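Local coordinates for putative integron gene cassette protein (Uncultured bacterium, PDB 3FUY) that is of unknown function, encoded by a mobile integron gene cassette from a salt-marsh metagenome, and assembles from three copies of the chain, at residues Y110-V115 and D172-D177; F40-F45 and G71-Q76; R158-L161 and S166-P169; E133-A138 and T151-K156. All coordinates share one frame; numbering follows the deposited sequence.

Contact 1: Y110-V115 and D172-D177; sequences YVDLIV and DEYYKD
With CG set anti to the carbonyl carbon (chi1 -80°), Asp112 reaches off strand 106-116 toward Tyr174, whose own CG takes the same position (chi1 -56°) and turns its ring toward Asp112 and Ile114. The carboxylate comes up to the root of that ring: OD2 of Asp112 lies 3.7 Å from CB of Tyr174, and the carboxylate and ring planes stand 74° apart. Further along the ring, CD1 at the end of Ile114 meets CE2 of Tyr174 at 4.2 Å, a looser apolar touch from the next residue pointing to the same side of the sheet. No direct hydrogen bond joins the two segments. A water lies between them instead, placed to donate to OD1 of Asp112 at 2.8 Å and to the backbone O of Tyr174 at 2.9 Å, though more acceptors lie in reach than it has protons. The short 3-10 turn 172-175 is held within itself by the bond from N of Tyr175 to O of Asp172 (3.0 Å). At the far end of the ring, Tyr174 OH hydrogen-bonds Glu160. OD2 of Asp112 forms salt bridges with Arg95 and Arg158, whose side chains also touch Tyr174. Two guanidinium partners on one buried carboxylate oxygen probably keep Asp112 ionised, so the C-terminal turn closes over a compensated charge more than over an apolar patch.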
loop_
_atom_site.group_PDB
_atom_site.type_symbol
_atom_site.label_atom_id
_atom_site.label_comp_id
_atom_site.label_asym_id
_atom_site.label_seq_id
_atom_site.Cartn_x
_atom_site.Cartn_y
_atom_site.Cartn_z
ATOM N N TYR B 110 15.956 9.899 -9.138
ATOM C CA TYR B 110 16.755 8.757 -9.587
ATOM C C TYR B 110 16.164 8.163 -10.852
ATOM O O TYR B 110 15.002 7.733 -10.856
ATOM C CB TYR B 110 16.785 7.665 -8.507
ATOM C CG TYR B 110 17.447 8.111 -7.247
ATOM C CD1 TYR B 110 16.722 8.736 -6.242
ATOM C CD2 TYR B 110 18.824 7.948 -7.073
ATOM C CE1 TYR B 110 17.345 9.174 -5.088
ATOM C CE2 TYR B 110 19.446 8.372 -5.929
ATOM C CZ TYR B 110 18.713 8.982 -4.939
ATOM O OH TYR B 110 19.354 9.390 -3.796
ATOM N N VAL B 111 16.962 8.126 -11.910
ATOM C CA VAL B 111 16.523 7.624 -13.198
ATOM C C VAL B 111 17.501 6.545 -13.619
ATOM O O VAL B 111 18.650 6.553 -13.183
ATOM C CB VAL B 111 16.497 8.741 -14.262
ATOM C CG1 VAL B 111 15.613 9.878 -13.802
ATOM C CG2 VAL B 111 17.926 9.275 -14.532
ATOM N N ASP B 112 17.031 5.599 -14.424
ATOM C CA ASP B 112 17.890 4.593 -15.042
ATOM C C ASP B 112 17.975 4.952 -16.517
ATOM O O ASP B 112 16.959 5.301 -17.125
ATOM C CB ASP B 112 17.270 3.182 -14.952
ATOM C CG ASP B 112 17.450 2.507 -13.589
ATOM O OD1 ASP B 112 18.044 3.092 -12.662
ATOM O OD2 ASP B 112 16.977 1.353 -13.447
ATOM N N LEU B 113 19.170 4.869 -17.096
ATOM C CA LEU B 113 19.322 4.919 -18.545
ATOM C C LEU B 113 19.626 3.501 -19.013
ATOM O O LEU B 113 20.628 2.906 -18.606
ATOM C CB LEU B 113 20.458 5.857 -18.979
ATOM C CG LEU B 113 20.707 5.941 -20.492
ATOM C CD1 LEU B 113 19.678 6.838 -21.170
ATOM C CD2 LEU B 113 22.122 6.438 -20.805
ATOM N N ILE B 114 18.761 2.955 -19.854
ATOM C CA ILE B 114 18.948 1.591 -20.342
ATOM C C ILE B 114 19.310 1.580 -21.822
ATOM O O ILE B 114 18.517 2.006 -22.655
ATOM C CB ILE B 114 17.689 0.716 -20.098
ATOM C CG1 ILE B 114 17.230 0.831 -18.641
ATOM C CG2 ILE B 114 17.974 -0.737 -20.451
ATOM C CD1 ILE B 114 15.879 0.151 -18.358
ATOM N N VAL B 115 20.516 1.103 -22.143
ATOM C CA VAL B 115 20.934 0.944 -23.534
ATOM C C VAL B 115 21.014 -0.535 -23.899
ATOM O O VAL B 115 21.053 -1.395 -23.027
ATOM C CB VAL B 115 22.296 1.630 -23.836
ATOM C CG1 VAL B 115 22.203 3.130 -23.609
ATOM C CG2 VAL B 115 23.400 1.032 -22.984
ATOM N N ASP B 172 10.696 -5.044 -11.544
ATOM C CA ASP B 172 10.677 -4.767 -10.111
ATOM C C ASP B 172 12.070 -4.672 -9.492
ATOM O O ASP B 172 12.290 -3.902 -8.552
ATOM C CB ASP B 172 9.811 -5.782 -9.352
ATOM C CG ASP B 172 10.383 -7.202 -9.375
ATOM O OD1 ASP B 172 11.434 -7.443 -10.020
ATOM O OD2 ASP B 172 9.761 -8.083 -8.734
ATOM N N GLU B 173 13.002 -5.442 -10.039
ATOM C CA GLU B 173 14.403 -5.443 -9.615
ATOM C C GLU B 173 15.013 -4.025 -9.612
ATOM O O GLU B 173 15.781 -3.648 -8.711
ATOM C CB GLU B 173 15.179 -6.381 -10.554
ATOM C CG GLU B 173 16.689 -6.210 -10.620
ATOM C CD GLU B 173 17.296 -6.951 -11.816
ATOM O OE1 GLU B 173 16.569 -7.738 -12.461
ATOM O OE2 GLU B 173 18.495 -6.752 -12.114
ATOM N N TYR B 174 14.651 -3.235 -10.615
ATOM C CA TYR B 174 15.196 -1.887 -10.769
ATOM C C TYR B 174 14.783 -0.916 -9.669
ATOM O O TYR B 174 15.268 0.219 -9.641
ATOM C CB TYR B 174 14.808 -1.292 -12.122
ATOM C CG TYR B 174 15.210 -2.105 -13.325
ATOM C CD1 TYR B 174 16.350 -2.897 -13.312
ATOM C CD2 TYR B 174 14.452 -2.063 -14.494
ATOM C CE1 TYR B 174 16.718 -3.637 -14.430
ATOM C CE2 TYR B 174 14.809 -2.796 -15.614
ATOM C CZ TYR B 174 15.944 -3.582 -15.579
ATOM O OH TYR B 174 16.303 -4.303 -16.708
ATOM N N TYR B 175 13.884 -1.340 -8.782
ATOM C CA TYR B 175 13.403 -0.473 -7.707
ATOM C C TYR B 175 13.888 -0.897 -6.320
ATOM O O TYR B 175 13.574 -0.241 -5.332
ATOM C CB TYR B 175 11.866 -0.410 -7.716
ATOM C CG TYR B 175 11.315 0.278 -8.944
ATOM C CD1 TYR B 175 10.970 1.626 -8.918
ATOM C CD2 TYR B 175 11.177 -0.407 -10.134
ATOM C CE1 TYR B 175 10.472 2.265 -10.065
ATOM C CE2 TYR B 175 10.690 0.215 -11.277
ATOM C CZ TYR B 175 10.339 1.552 -11.235
ATOM O OH TYR B 175 9.852 2.165 -12.372
ATOM N N LYS B 176 14.624 -2.002 -6.254
ATOM C CA LYS B 176 15.093 -2.535 -4.973
ATOM C C LYS B 176 15.805 -1.517 -4.077
ATOM O O LYS B 176 15.698 -1.598 -2.854
ATOM C CB LYS B 176 16.015 -3.732 -5.182
ATOM C CG LYS B 176 15.306 -5.051 -5.404
ATOM C CD LYS B 176 16.305 -6.203 -5.311
ATOM C CE LYS B 176 15.770 -7.476 -5.960
ATOM N NZ LYS B 176 16.865 -8.187 -6.698
ATOM N N ASP B 177 16.525 -0.568 -4.679
ATOM C CA ASP B 177 17.244 0.450 -3.916
ATOM C C ASP B 177 16.314 1.290 -3.081
ATOM O O ASP B 177 16.730 1.876 -2.080
ATOM C CB ASP B 177 17.989 1.416 -4.844
ATOM C CG ASP B 177 19.261 0.831 -5.404
ATOM O OD1 ASP B 177 19.744 -0.171 -4.848
ATOM O OD2 ASP B 177 19.779 1.380 -6.403
HETATM O O HOH W 1 17.811 1.118 -10.636
#

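Contact 2: F40-F45 and G71-Q76; sequences FDNGQF and GVRDAQ
A G1 beta bulge, in which Gly43 and Gln44 both face Asp39, closes the turn between strands 34-39 and 44-49, and Arg73 of helix 59-79 reaches across to it. NH1 of Arg73 donates to OE1 of Gln44 at 2.8 Å, with an N-H...O angle of 148°. The acceptor lies near the guanidinium plane and the donor in the carbonyl plane of the amide, yet the two flat groups stand almost perpendicular. Asn42 does something different: its amide lies flat over one guanidinium face, planes 6° apart, with ND2 of Asn42 3.4 Å from CZ of Arg73. This is a stack of planar polar groups, and the ND2 amide nitrogen gives its hydrogen bond to Asp39. Arg73 gets there with CG between backbone N and carbonyl carbon (chi1 60°) and the chain extended from CG to NE, which carries the guanidinium off the helix to the turn. A leucine here would probably leave OE1 of Gln44 without its charged donor and the Asn42 amide without the flat group it lies on. Gln44 is also tied to the helix through NE2, bonded to Met69 O. The turn and its bulge thus lie between strands 34-39 and 44-49, beside helix 59-79, while Val72, one residue before Arg73, packs on strand 91-100 and on Leu135 of helix 121-138.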
loop_
_atom_site.group_PDB
_atom_site.type_symbol
_atom_site.label_atom_id
_atom_site.label_comp_id
_atom_site.label_asym_id
_atom_site.label_seq_id
_atom_site.Cartn_x
_atom_site.Cartn_y
_atom_site.Cartn_z
ATOM N N PHE B 40 -0.838 3.940 -14.467
ATOM C CA PHE B 40 -1.213 2.935 -15.466
ATOM C C PHE B 40 -1.192 3.493 -16.884
ATOM O O PHE B 40 -0.629 2.867 -17.783
ATOM C CB PHE B 40 -2.614 2.390 -15.182
ATOM C CG PHE B 40 -2.682 1.480 -13.979
ATOM C CD1 PHE B 40 -2.185 0.178 -14.044
ATOM C CD2 PHE B 40 -3.262 1.912 -12.804
ATOM C CE1 PHE B 40 -2.276 -0.685 -12.956
ATOM C CE2 PHE B 40 -3.350 1.062 -11.694
ATOM C CZ PHE B 40 -2.852 -0.250 -11.778
ATOM N N ASP B 41 -1.814 4.663 -17.066
ATOM C CA ASP B 41 -2.016 5.246 -18.381
ATOM C C ASP B 41 -0.680 5.477 -19.100
ATOM O O ASP B 41 -0.555 5.204 -20.291
ATOM C CB ASP B 41 -2.805 6.568 -18.288
ATOM C CG ASP B 41 -4.291 6.365 -17.936
ATOM O OD1 ASP B 41 -4.725 5.213 -17.748
ATOM O OD2 ASP B 41 -5.024 7.375 -17.854
ATOM N N ASN B 42 0.317 5.978 -18.372
ATOM C CA ASN B 42 1.626 6.249 -18.958
ATOM C C ASN B 42 2.618 5.094 -18.777
ATOM O O ASN B 42 3.739 5.146 -19.258
ATOM C CB ASN B 42 2.186 7.573 -18.427
ATOM C CG ASN B 42 1.359 8.768 -18.891
ATOM O OD1 ASN B 42 1.286 9.042 -20.088
ATOM N ND2 ASN B 42 0.706 9.457 -17.952
ATOM N N GLY B 43 2.183 4.033 -18.110
ATOM C CA GLY B 43 3.038 2.873 -17.921
ATOM C C GLY B 43 4.308 3.241 -17.158
ATOM O O GLY B 43 5.409 2.946 -17.598
ATOM N N GLN B 44 4.150 3.909 -16.018
ATOM C CA GLN B 44 5.310 4.256 -15.201
ATOM C C GLN B 44 5.108 3.848 -13.758
ATOM O O GLN B 44 3.970 3.700 -13.295
ATOM C CB GLN B 44 5.558 5.762 -15.251
ATOM C CG GLN B 44 6.089 6.281 -16.557
ATOM C CD GLN B 44 6.228 7.800 -16.511
ATOM O OE1 GLN B 44 5.227 8.507 -16.534
ATOM N NE2 GLN B 44 7.470 8.303 -16.410
ATOM N N PHE B 45 6.216 3.726 -13.033
ATOM C CA PHE B 45 6.185 3.457 -11.600
ATOM C C PHE B 45 7.251 4.295 -10.913
ATOM O O PHE B 45 8.383 4.350 -11.375
ATOM C CB PHE B 45 6.434 1.969 -11.328
ATOM C CG PHE B 45 6.219 1.570 -9.901
ATOM C CD1 PHE B 45 5.009 1.013 -9.504
ATOM C CD2 PHE B 45 7.222 1.729 -8.953
ATOM C CE1 PHE B 45 4.799 0.632 -8.180
ATOM C CE2 PHE B 45 7.017 1.363 -7.621
ATOM C CZ PHE B 45 5.807 0.799 -7.240
ATOM N N GLY B 71 8.294 14.736 -16.539
ATOM C CA GLY B 71 9.518 15.259 -17.127
ATOM C C GLY B 71 10.356 14.143 -17.745
ATOM O O GLY B 71 10.917 14.292 -18.840
ATOM N N VAL B 72 10.440 13.014 -17.045
ATOM C CA VAL B 72 11.173 11.857 -17.565
ATOM C C VAL B 72 10.537 11.261 -18.833
ATOM O O VAL B 72 11.236 10.984 -19.816
ATOM C CB VAL B 72 11.366 10.779 -16.490
ATOM C CG1 VAL B 72 12.004 9.531 -17.082
ATOM C CG2 VAL B 72 12.211 11.338 -15.318
ATOM N N ARG B 73 9.222 11.059 -18.841
ATOM C CA ARG B 73 8.640 10.479 -20.054
ATOM C C ARG B 73 8.717 11.470 -21.234
ATOM O O ARG B 73 8.869 11.057 -22.378
ATOM C CB ARG B 73 7.232 9.864 -19.834
ATOM C CG ARG B 73 6.177 10.807 -19.344
ATOM C CD ARG B 73 4.750 10.166 -19.429
ATOM N NE ARG B 73 3.752 11.199 -19.157
ATOM C CZ ARG B 73 3.372 11.537 -17.932
ATOM N NH1 ARG B 73 3.891 10.900 -16.897
ATOM N NH2 ARG B 73 2.479 12.498 -17.736
ATOM N N ASP B 74 8.659 12.772 -20.948
ATOM C CA ASP B 74 8.918 13.796 -21.973
ATOM C C ASP B 74 10.380 13.792 -22.458
ATOM O O ASP B 74 10.642 13.948 -23.647
ATOM C CB ASP B 74 8.542 15.205 -21.475
ATOM C CG ASP B 74 7.032 15.379 -21.263
ATOM O OD1 ASP B 74 6.245 14.469 -21.622
ATOM O OD2 ASP B 74 6.633 16.436 -20.731
ATOM N N ALA B 75 11.334 13.630 -21.545
ATOM C CA ALA B 75 12.732 13.461 -21.967
ATOM C C ALA B 75 12.885 12.226 -22.863
ATOM O O ALA B 75 13.591 12.272 -23.871
ATOM C CB ALA B 75 13.685 13.386 -20.752
ATOM N N GLN B 76 12.209 11.135 -22.499
ATOM C CA GLN B 76 12.234 9.902 -23.284
ATOM C C GLN B 76 11.683 10.144 -24.682
ATOM O O GLN B 76 12.267 9.719 -25.679
ATOM C CB GLN B 76 11.409 8.805 -22.601
ATOM C CG GLN B 76 11.195 7.556 -23.473
ATOM C CD GLN B 76 12.469 6.729 -23.655
ATOM O OE1 GLN B 76 12.865 5.977 -22.767
ATOM N NE2 GLN B 76 13.099 6.849 -24.820
#

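Contact 3: R158-L161 and S166-P169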
loop_
_atom_site.group_PDB
_atom_site.type_symbol
_atom_site.label_atom_id
_atom_site.label_comp_id
_atom_site.label_asym_id
_atom_site.label_seq_id
_atom_site.Cartn_x
_atom_site.Cartn_y
_atom_site.Cartn_z
ATOM N N ARG B 158 22.417 1.044 -17.331
ATOM C CA ARG B 158 22.161 -0.385 -17.437
ATOM C C ARG B 158 22.342 -0.783 -18.877
ATOM O O ARG B 158 22.196 0.037 -19.778
ATOM C CB ARG B 158 20.723 -0.734 -16.991
ATOM C CG ARG B 158 20.450 -0.514 -15.505
ATOM C CD ARG B 158 19.025 -0.899 -15.130
ATOM N NE ARG B 158 18.758 -0.770 -13.694
ATOM C CZ ARG B 158 19.139 -1.656 -12.775
ATOM N NH1 ARG B 158 19.797 -2.752 -13.147
ATOM N NH2 ARG B 158 18.855 -1.458 -11.488
ATOM N N GLU B 159 22.661 -2.048 -19.099
ATOM C CA GLU B 159 22.566 -2.599 -20.433
ATOM C C GLU B 159 21.725 -3.862 -20.343
ATOM O O GLU B 159 21.730 -4.567 -19.328
ATOM C CB GLU B 159 23.943 -2.855 -21.058
ATOM C CG GLU B 159 24.683 -4.085 -20.563
ATOM C CD GLU B 159 26.033 -4.276 -21.271
ATOM O OE1 GLU B 159 26.049 -4.537 -22.496
ATOM O OE2 GLU B 159 27.079 -4.167 -20.597
ATOM N N GLU B 160 20.968 -4.113 -21.400
ATOM C CA GLU B 160 20.023 -5.203 -21.426
ATOM C C GLU B 160 19.803 -5.549 -22.877
ATOM O O GLU B 160 19.891 -4.688 -23.740
ATOM C CB GLU B 160 18.694 -4.765 -20.807
ATOM C CG GLU B 160 18.773 -4.354 -19.345
ATOM C CD GLU B 160 18.819 -5.545 -18.409
ATOM O OE1 GLU B 160 18.843 -6.691 -18.903
ATOM O OE2 GLU B 160 18.838 -5.336 -17.178
ATOM N N LEU B 161 19.518 -6.813 -23.155
ATOM C CA LEU B 161 19.121 -7.185 -24.492
ATOM C C LEU B 161 17.669 -6.755 -24.628
ATOM O O LEU B 161 16.785 -7.341 -24.003
ATOM C CB LEU B 161 19.266 -8.694 -24.679
ATOM C CG LEU B 161 19.037 -9.230 -26.091
ATOM C CD1 LEU B 161 19.943 -8.524 -27.082
ATOM C CD2 LEU B 161 19.271 -10.737 -26.122
ATOM N N SER B 166 12.617 -11.474 -21.303
ATOM C CA SER B 166 12.866 -11.221 -19.887
ATOM C C SER B 166 12.941 -9.732 -19.555
ATOM O O SER B 166 12.957 -9.360 -18.383
ATOM C CB SER B 166 14.159 -11.902 -19.429
ATOM O OG SER B 166 13.959 -13.284 -19.173
ATOM N N PHE B 167 12.993 -8.887 -20.582
ATOM C CA PHE B 167 13.206 -7.457 -20.364
ATOM C C PHE B 167 11.928 -6.620 -20.310
ATOM O O PHE B 167 11.069 -6.712 -21.191
ATOM C CB PHE B 167 14.126 -6.861 -21.435
ATOM C CG PHE B 167 14.187 -5.360 -21.389
ATOM C CD1 PHE B 167 14.908 -4.719 -20.397
ATOM C CD2 PHE B 167 13.486 -4.594 -22.306
ATOM C CE1 PHE B 167 14.946 -3.333 -20.334
ATOM C CE2 PHE B 167 13.516 -3.211 -22.240
ATOM C CZ PHE B 167 14.241 -2.585 -21.258
ATOM N N HIS B 168 11.822 -5.802 -19.269
ATOM C CA HIS B 168 10.840 -4.722 -19.209
ATOM C C HIS B 168 11.531 -3.507 -18.566
ATOM O O HIS B 168 12.253 -3.659 -17.586
ATOM C CB HIS B 168 9.613 -5.156 -18.396
ATOM C CG HIS B 168 8.471 -4.187 -18.450
ATOM N ND1 HIS B 168 8.505 -2.961 -17.818
ATOM C CD2 HIS B 168 7.260 -4.266 -19.054
ATOM C CE1 HIS B 168 7.368 -2.323 -18.038
ATOM N NE2 HIS B 168 6.592 -3.097 -18.778
ATOM N N PRO B 169 11.328 -2.302 -19.127
ATOM C CA PRO B 169 12.037 -1.115 -18.619
ATOM C C PRO B 169 11.758 -0.794 -17.155
ATOM O O PRO B 169 12.562 -0.081 -16.555
ATOM C CB PRO B 169 11.496 0.020 -19.500
ATOM C CG PRO B 169 11.002 -0.647 -20.734
ATOM C CD PRO B 169 10.483 -1.984 -20.289
#
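Glu160 and Phe167 make the closer-packed half of this contact, and they do it with carbon rather than charge. CB of Glu160 sits 3.8 Å from CD1 of Phe167, and CG of Glu160 follows at 4.0 Å from the same ring atom, so the aliphatic stem of the glutamate passes the phenyl group obliquely. A bend at chi2 (-79°) turns the carboxylate away from a straight course across the ring; its plane ends 36° from that of the phenyl. OE2 then takes a hydrogen bond from Tyr174, which gives the charged end a partner while the stem stays against the aromatic carbons. Phe167 places its ring there with CG anti to the backbone N (chi1 170°). Within its own segment, N of Pro169 lies 3.6 Å above the ring plane, offset toward the rim. Ile114 of strand 106-116 packs against the ring too, and the His91 ring meets it.

The other half is much slighter. Leu161 is exposed and offers its backbone rather than its side chain: its O comes within 3.7 Å of CB of Phe167, while the leucine side chain stays clear of 166-169. No hydrogen bond crosses between the segments here. Beyond Phe167, His168 meets the Phe55 ring of a neighbouring subunit. The arrangement is a surface loop folding back on the end of strand 150-160, outermost in the sheet of this chain, with Phe167 of the returning chain laid against the last strand residue, Glu160, and the backbone of Leu161.

Contact 4: E133-A138 and T151-K156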
loop_
_atom_site.group_PDB
_atom_site.type_symbol
_atom_site.label_atom_id
_atom_site.label_comp_id
_atom_site.label_asym_id
_atom_site.label_seq_id
_atom_site.Cartn_x
_atom_site.Cartn_y
_atom_site.Cartn_z
ATOM N N GLU B 133 21.293 15.899 -21.060
ATOM C CA GLU B 133 20.840 17.175 -21.590
ATOM C C GLU B 133 19.313 17.268 -21.497
ATOM O O GLU B 133 18.781 18.216 -20.939
ATOM C CB GLU B 133 21.301 17.300 -23.042
ATOM C CG GLU B 133 20.947 18.594 -23.747
ATOM C CD GLU B 133 21.320 18.552 -25.230
ATOM O OE1 GLU B 133 22.375 17.963 -25.571
ATOM O OE2 GLU B 133 20.551 19.099 -26.052
ATOM N N LYS B 134 18.610 16.276 -22.036
ATOM C CA LYS B 134 17.150 16.301 -21.992
ATOM C C LYS B 134 16.627 16.356 -20.562
ATOM O O LYS B 134 15.668 17.065 -20.281
ATOM C CB LYS B 134 16.546 15.101 -22.728
ATOM C CG LYS B 134 16.972 14.990 -24.191
ATOM C CD LYS B 134 16.566 16.221 -24.982
ATOM C CE LYS B 134 16.885 16.057 -26.470
ATOM N NZ LYS B 134 16.521 17.273 -27.249
ATOM N N LEU B 135 17.276 15.629 -19.657
ATOM C CA LEU B 135 16.821 15.576 -18.270
ATOM C C LEU B 135 17.087 16.870 -17.513
ATOM O O LEU B 135 16.284 17.285 -16.679
ATOM C CB LEU B 135 17.451 14.385 -17.525
ATOM C CG LEU B 135 16.898 13.000 -17.869
ATOM C CD1 LEU B 135 17.838 11.951 -17.318
ATOM C CD2 LEU B 135 15.479 12.809 -17.314
ATOM N N ARG B 136 18.219 17.508 -17.787
ATOM C CA ARG B 136 18.505 18.770 -17.135
ATOM C C ARG B 136 17.400 19.755 -17.467
ATOM O O ARG B 136 16.939 20.486 -16.597
ATOM C CB ARG B 136 19.888 19.319 -17.538
ATOM C CG ARG B 136 21.016 18.816 -16.628
ATOM C CD ARG B 136 22.352 19.523 -16.934
ATOM N NE ARG B 136 22.726 19.336 -18.332
ATOM C CZ ARG B 136 23.577 18.409 -18.767
ATOM N NH1 ARG B 136 24.173 17.587 -17.906
ATOM N NH2 ARG B 136 23.842 18.314 -20.066
ATOM N N ALA B 137 16.973 19.761 -18.728
ATOM C CA ALA B 137 15.856 20.614 -19.157
ATOM C C ALA B 137 14.498 20.190 -18.584
ATOM O O ALA B 137 13.796 21.002 -17.971
ATOM C CB ALA B 137 15.785 20.686 -20.676
ATOM N N ALA B 138 14.128 18.924 -18.774
ATOM C CA ALA B 138 12.791 18.469 -18.381
ATOM C C ALA B 138 12.560 18.473 -16.872
ATOM O O ALA B 138 11.450 18.742 -16.411
ATOM C CB ALA B 138 12.495 17.063 -18.954
ATOM N N THR B 151 15.660 20.953 -8.224
ATOM C CA THR B 151 15.800 19.542 -8.558
ATOM C C THR B 151 17.221 19.161 -8.973
ATOM O O THR B 151 17.914 19.925 -9.634
ATOM C CB THR B 151 14.784 19.159 -9.678
ATOM O OG1 THR B 151 13.455 19.462 -9.239
ATOM C CG2 THR B 151 14.862 17.685 -10.040
ATOM N N GLN B 152 17.660 17.982 -8.552
ATOM C CA GLN B 152 18.871 17.374 -9.083
ATOM C C GLN B 152 18.521 15.957 -9.493
ATOM O O GLN B 152 17.484 15.418 -9.073
ATOM C CB GLN B 152 19.964 17.328 -8.011
ATOM C CG GLN B 152 20.292 18.673 -7.377
ATOM C CD GLN B 152 20.894 19.669 -8.349
ATOM O OE1 GLN B 152 21.521 19.298 -9.347
ATOM N NE2 GLN B 152 20.717 20.952 -8.054
ATOM N N PHE B 153 19.374 15.321 -10.289
ATOM C CA PHE B 153 19.126 13.915 -10.594
ATOM C C PHE B 153 20.384 13.053 -10.539
ATOM O O PHE B 153 21.506 13.561 -10.582
ATOM C CB PHE B 153 18.406 13.739 -11.941
ATOM C CG PHE B 153 19.272 13.998 -13.137
ATOM C CD1 PHE B 153 19.792 12.951 -13.873
ATOM C CD2 PHE B 153 19.555 15.287 -13.537
ATOM C CE1 PHE B 153 20.597 13.194 -14.983
ATOM C CE2 PHE B 153 20.355 15.536 -14.647
ATOM C CZ PHE B 153 20.878 14.490 -15.374
ATOM N N GLU B 154 20.175 11.747 -10.424
ATOM C CA GLU B 154 21.244 10.763 -10.558
ATOM C C GLU B 154 20.800 9.741 -11.578
ATOM O O GLU B 154 19.661 9.240 -11.526
ATOM C CB GLU B 154 21.532 10.049 -9.233
ATOM C CG GLU B 154 22.412 10.809 -8.266
ATOM C CD GLU B 154 22.869 9.936 -7.104
ATOM O OE1 GLU B 154 22.833 8.693 -7.250
ATOM O OE2 GLU B 154 23.253 10.489 -6.047
HETATM N N MSE B 155 21.707 9.408 -12.486
HETATM C CA MSE B 155 21.413 8.486 -13.562
HETATM C C MSE B 155 22.244 7.203 -13.473
HETATM O O MSE B 155 23.469 7.222 -13.606
HETATM C CB MSE B 155 21.669 9.174 -14.894
HETATM C CG MSE B 155 21.405 8.301 -16.093
HETATM SE SE MSE B 155 21.378 9.400 -17.719
HETATM C CE MSE B 155 20.829 11.042 -16.899
ATOM N N LYS B 156 21.564 6.089 -13.244
ATOM C CA LYS B 156 22.199 4.782 -13.232
ATOM C C LYS B 156 22.197 4.240 -14.655
ATOM O O LYS B 156 21.219 4.410 -15.394
ATOM C CB LYS B 156 21.429 3.839 -12.288
ATOM C CG LYS B 156 22.085 2.498 -12.080
ATOM C CD LYS B 156 21.258 1.579 -11.193
ATOM C CE LYS B 156 21.151 2.112 -9.785
ATOM N NZ LYS B 156 20.197 1.290 -8.983
#
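Apolar contact carries this helix-on-strand packing, and the Phe153 ring is at its centre. Leu135 lies over one face of that ring in a CH-pi contact: its CB is 4.2 Å from the ring centroid and 16° off the normal, displaced toward the rim. The CD1 branch of the same leucine reaches CE1 of Phe153 at 3.8 Å, so one side chain covers the ring face with its root and the ring's outer carbons with a methyl. Phe153 meets it with CG between the backbone N and the carbonyl carbon (chi1 73°), which stands the ring up from the strand toward the helix. The selenomethionine at Met155, two residues on and pointing to the same side of the strand, adjoins Leu135 as well, but its methyl is modelled too close for the detail to be trusted.

A second kind of contact comes from a charged residue using its carbons. CG of Arg136 lies 3.9 Å from CE2 of Phe153, at the ring edge and in its plane. An alanine in place of Phe153 would probably open a gap under Leu135 and take away the surface on which the Arg136 stem rests.

The short helix and strand segments run nearly antiparallel, at 153°, with axes 9.2 Å apart. They belong to the beta-alpha-beta unit of strand 106-116, helix 121-138 and strand 150-160; Leu135 also touches Ala75 of helix 59-79, and Met155 packs on Val111 of strand 106-116.

In the fold
Along the chain contact 2 closes first; contact 1 then spans a long loop within which contact 4 and, after it, contact 3 are nested. All four reach one mixed six-stranded sheet. Contacts 3 and 4 share strand 150-160 yet have centres about 21 Å apart, whereas contacts 1 and 3 lie about 10 Å apart, centre to centre, and are joined by the Asp112-Arg158 salt bridge. Contact 1 also meets contact 4 through Asp177 and Lys156, and contact 2 through Tyr175 and Phe45. Contacts 2 and 4 bring helices 59-79 and 121-138 together. The C-terminal tail is thus tied to several strands, and contacts 1, 2 and 3 also touch the second subunit.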